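Local coordinates for protein 3-oxo-tetronate kinase (Cupriavidus necator, PDB 5DMH) that catalyses the ATP-dependent phosphorylation of 3-oxo-tetronate to 3-oxo-tetronate 4-phosphate, at residues A[393-396]-A[397-401]; A[433-436]-A[437-440]. One frame throughout, in Å; residues are numbered along the deposited sequence.

Interaction 1 (A[393-396]-A[397-401]); sequences GETS and GAVVQ. With ADP (adenosine-5'-diphosphate), chain C.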
# COMPACT_ATOMS: atom_id res chain seq x y z
N GLY A 393 3.26 -2.33 -5.92
CA GLY A 393 3.67 -1.53 -4.76
C GLY A 393 5.09 -0.98 -4.81
O GLY A 393 5.34 0.25 -4.79
N GLU A 394 6.05 -1.90 -4.87
CA GLU A 394 7.45 -1.53 -5.01
C GLU A 394 7.65 -0.76 -6.29
O GLU A 394 8.44 0.18 -6.36
CB GLU A 394 8.35 -2.76 -5.03
CG GLU A 394 8.25 -3.62 -3.79
CD GLU A 394 8.69 -2.90 -2.53
OE1 GLU A 394 9.66 -2.12 -2.59
OE2 GLU A 394 8.05 -3.12 -1.50
N THR A 395 6.94 -1.18 -7.33
CA THR A 395 7.08 -0.53 -8.61
C THR A 395 6.69 0.95 -8.44
O THR A 395 7.37 1.85 -8.94
CB THR A 395 6.23 -1.22 -9.72
OG1 THR A 395 6.65 -2.58 -9.89
CG2 THR A 395 6.39 -0.48 -11.07
N SER A 396 5.58 1.20 -7.76
CA SER A 396 5.11 2.57 -7.54
C SER A 396 6.09 3.40 -6.71
O SER A 396 6.29 4.59 -6.98
CB SER A 396 3.75 2.57 -6.86
OG SER A 396 2.76 2.02 -7.70
N GLY A 397 6.70 2.76 -5.72
CA GLY A 397 7.72 3.42 -4.91
C GLY A 397 8.86 3.90 -5.79
O GLY A 397 9.29 5.07 -5.68
N ALA A 398 9.36 3.02 -6.66
CA ALA A 398 10.46 3.37 -7.56
C ALA A 398 10.06 4.49 -8.51
O ALA A 398 10.76 5.50 -8.64
CB ALA A 398 10.95 2.17 -8.33
N VAL A 399 8.92 4.33 -9.16
CA VAL A 399 8.47 5.30 -10.13
C VAL A 399 8.22 6.68 -9.53
O VAL A 399 8.68 7.68 -10.07
CB VAL A 399 7.20 4.81 -10.83
CG1 VAL A 399 6.52 5.96 -11.55
CG2 VAL A 399 7.55 3.68 -11.74
N VAL A 400 7.51 6.74 -8.41
CA VAL A 400 7.13 8.00 -7.83
C VAL A 400 8.35 8.72 -7.27
O VAL A 400 8.47 9.96 -7.36
CB VAL A 400 6.04 7.79 -6.77
CG1 VAL A 400 5.74 9.06 -6.01
CG2 VAL A 400 4.78 7.27 -7.45
N GLN A 401 9.30 7.97 -6.72
CA GLN A 401 10.54 8.59 -6.28
C GLN A 401 11.31 9.15 -7.49
O GLN A 401 11.89 10.24 -7.39
CB GLN A 401 11.37 7.61 -5.46
CG GLN A 401 10.82 7.42 -4.02
CD GLN A 401 11.60 6.38 -3.18
OE1 GLN A 401 12.16 5.42 -3.71
NE2 GLN A 401 11.63 6.58 -1.88
PB ADP C . 2.89 -6.22 -6.08
O1B ADP C . 2.07 -4.96 -5.82
O2B ADP C . 2.16 -7.17 -7.03
O3B ADP C . 3.41 -6.88 -4.82
PA ADP C . 5.51 -5.02 -6.61
O1A ADP C . 5.84 -4.05 -7.68
O2A ADP C . 5.44 -4.62 -5.17
O3A ADP C . 4.12 -5.76 -7.04
O5' ADP C . 6.55 -6.24 -6.60
C5' ADP C . 6.83 -7.00 -7.76
C4' ADP C . 8.33 -7.29 -7.81
O4' ADP C . 8.58 -8.33 -8.75
C3' ADP C . 9.13 -6.08 -8.26
O3' ADP C . 10.40 -6.01 -7.59
C2' ADP C . 9.32 -6.36 -9.72
O2' ADP C . 10.36 -5.60 -10.30
C1' ADP C . 9.53 -7.85 -9.70
N9 ADP C . 9.28 -8.41 -11.02
C8 ADP C . 8.29 -8.08 -11.88
N7 ADP C . 8.40 -8.78 -13.02
C5 ADP C . 9.49 -9.57 -12.88
C6 ADP C . 10.17 -10.54 -13.73
N6 ADP C . 9.64 -10.80 -14.95
N1 ADP C . 11.26 -11.17 -13.24
C2 ADP C . 11.74 -10.91 -12.01
N3 ADP C . 11.19 -10.01 -11.16
C4 ADP C . 10.08 -9.32 -11.56
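Gly393 to Ser396 and Gly397 to Gln401 run on as the first turns of one alpha helix, joined by four successive i+4 backbone bonds: Gly397 N to Gly393 O, Ala398 N to Glu394 O, Val399 N to Thr395 O and Val400 N to Ser396 O, with N-H...O angles of 158° to 169°. The amides that open the helix turn instead to the diphosphate of ADP. Gly393 N reaches ADP O1B of the beta phosphate at 2.9 Å, and Glu394 N gives a nearly straight bond to ADP O2A of the alpha phosphate at 2.8 Å. Thr395 grips ADP O1A twice, through its N at 3.1 Å and through OG1 at 2.8 Å; with OG1 held beside its own backbone N (chi1 -60°), the hydroxyl and the amide N-H point to the same oxygen. The start of the helix thus faces the phosphates, and its dipole probably helps offset their negative charge.

Glu394 bends at chi2, and its CG lies 3.3 Å from ADP O2A while the carboxylate turns away from the phosphates to a salt bridge between OE1 and Lys84. Deeper in the helix, methyls lie against carbonyl oxygens of the preceding turn: Val399 CG2 is 3.3 Å from Thr395 O, and Val400 CG2 is 3.1 Å from Ser396 O. Ser396 OG bonds back to Gly392 O, just before the helix. Around the helix, Thr395 and Val399 pack on Val390 of strand 387-391 and on helix 362-382, whereas Ser396 and Val400 meet Phe41 of helix 41-53.

Interaction 2 (A[433-436]-A[437-440]); sequences LKSG and NFGG. With ADP (adenosine-5'-diphosphate), chain C.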
# COMPACT_ATOMS: atom_id res chain seq x y z
N LEU A 433 -1.85 4.54 -8.41
CA LEU A 433 -0.86 3.63 -7.90
C LEU A 433 -1.60 2.38 -7.43
O LEU A 433 -2.17 2.35 -6.34
CB LEU A 433 -0.10 4.27 -6.73
CG LEU A 433 0.56 5.61 -7.07
CD1 LEU A 433 1.37 6.16 -5.91
CD2 LEU A 433 1.41 5.52 -8.35
N LYS A 434 -1.56 1.36 -8.28
CA LYS A 434 -2.37 0.15 -8.11
C LYS A 434 -1.60 -0.98 -7.43
O LYS A 434 -0.71 -1.58 -8.00
CB LYS A 434 -2.86 -0.33 -9.48
CG LYS A 434 -3.81 -1.52 -9.47
CD LYS A 434 -3.68 -2.29 -10.78
CE LYS A 434 -2.61 -3.35 -10.66
NZ LYS A 434 -3.17 -4.69 -10.48
N SER A 435 -1.96 -1.28 -6.19
CA SER A 435 -1.45 -2.49 -5.57
C SER A 435 -1.64 -3.68 -6.51
O SER A 435 -2.66 -3.80 -7.19
CB SER A 435 -2.16 -2.75 -4.25
OG SER A 435 -1.45 -3.71 -3.50
N GLY A 436 -0.64 -4.55 -6.56
CA GLY A 436 -0.62 -5.60 -7.55
C GLY A 436 -1.87 -6.44 -7.65
O GLY A 436 -2.32 -6.79 -8.75
N ASN A 437 -2.46 -6.78 -6.51
CA ASN A 437 -3.62 -7.64 -6.50
C ASN A 437 -4.96 -6.92 -6.79
O ASN A 437 -6.02 -7.57 -6.86
CB ASN A 437 -3.72 -8.36 -5.14
CG ASN A 437 -2.64 -9.40 -4.96
OD1 ASN A 437 -2.30 -10.15 -5.87
ND2 ASN A 437 -2.12 -9.48 -3.75
N PHE A 438 -4.94 -5.60 -6.93
CA PHE A 438 -6.19 -4.85 -7.00
C PHE A 438 -6.61 -4.51 -8.43
O PHE A 438 -5.80 -4.59 -9.38
CB PHE A 438 -6.11 -3.56 -6.19
CG PHE A 438 -5.97 -3.77 -4.71
CD1 PHE A 438 -6.12 -5.04 -4.14
CD2 PHE A 438 -5.66 -2.69 -3.89
CE1 PHE A 438 -5.98 -5.20 -2.75
CE2 PHE A 438 -5.53 -2.86 -2.52
CZ PHE A 438 -5.68 -4.10 -1.96
N GLY A 439 -7.88 -4.13 -8.56
CA GLY A 439 -8.46 -3.72 -9.82
C GLY A 439 -9.02 -4.90 -10.61
O GLY A 439 -8.56 -6.03 -10.48
N GLY A 440 -9.98 -4.59 -11.46
CA GLY A 440 -10.56 -5.57 -12.37
C GLY A 440 -9.74 -5.69 -13.64
O GLY A 440 -8.71 -5.00 -13.81
PB ADP C . 2.89 -6.22 -6.08
O1B ADP C . 2.07 -4.96 -5.82
O2B ADP C . 2.16 -7.17 -7.03
O3B ADP C . 3.41 -6.88 -4.82
PA ADP C . 5.51 -5.02 -6.61
O1A ADP C . 5.84 -4.05 -7.68
O2A ADP C . 5.44 -4.62 -5.17
O3A ADP C . 4.12 -5.76 -7.04
O5' ADP C . 6.55 -6.24 -6.60
C5' ADP C . 6.83 -7.00 -7.76
C4' ADP C . 8.33 -7.29 -7.81
O4' ADP C . 8.58 -8.33 -8.75
C3' ADP C . 9.13 -6.08 -8.26
O3' ADP C . 10.40 -6.01 -7.59
C2' ADP C . 9.32 -6.36 -9.72
O2' ADP C . 10.36 -5.60 -10.30
C1' ADP C . 9.53 -7.85 -9.70
N9 ADP C . 9.28 -8.41 -11.02
C8 ADP C . 8.29 -8.08 -11.88
N7 ADP C . 8.40 -8.78 -13.02
C5 ADP C . 9.49 -9.57 -12.88
C6 ADP C . 10.17 -10.54 -13.73
N6 ADP C . 9.64 -10.80 -14.95
N1 ADP C . 11.26 -11.17 -13.24
C2 ADP C . 11.74 -10.91 -12.01
N3 ADP C . 11.19 -10.01 -11.16
C4 ADP C . 10.08 -9.32 -11.56
O HOH W 1 -1.27 -6.47 -4.00
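A type I beta turn from Ser435 to Phe438, directly after strand 430-434, forms part of the ADP pocket beside the beta phosphate. Phe438 N closes it on Ser435 O at 2.9 Å; the N-H points well at the oxygen (166°), although the donor stands above the carbonyl plane. The Phe438 ring lies against Ser435, whose CB sits over one ring face, 4.0 Å from the centroid and 28° off the normal, a CH-pi contact.

The Lys434 side chain curls round to the same turn. Bends at chi3 and chi4 bring NZ to Phe438 O at 2.9 Å, in the carbonyl plane, and to Gly436 O, which it approaches from above the plane. Gln302 and Thr299 also bond NZ, and Gly436 O is shared with Ser296 and Thr299. Water 1 joins Ser435 OG to Asn437 N, accepting from that amide.

At the ligand, Gly436 N donates to ADP O1B at 2.8 Å, with a less direct angle of 137°. The beta phosphate lies close against the Gly436 backbone. Because the lysine ammonium is bonded to the carbonyl oxygens of Gly436, within the turn, and Phe438, at its end, it probably helps hold the Gly436 amide in place for the phosphate, and its positive charge is probably stabilised by these carbonyl oxygens and by the side-chain oxygens of Gln302 and Thr299.

How the interactions relate
Interaction 1 comes first along the chain and interaction 2 follows, with strands 407-415, 418-423 and 430-434 between helix 393-403 and the turn. Their centres lie 13 Å apart within the nucleotide-binding C-terminal domain. The elements that lead into them are neighbours: strand 387-391, which precedes the helix, runs parallel to strand 430-434, and Lys434 makes backbone bonds to Val390 and Gly392. The two contacts also touch directly, Ser396 OG and Val400 CG2 packing on Leu433. Both converge on one oxygen, ADP O1B, which receives the amides of Gly393 and Gly436. Adjacent strand ends thereby present two chain segments to the same terminal phosphate of the bound nucleotide.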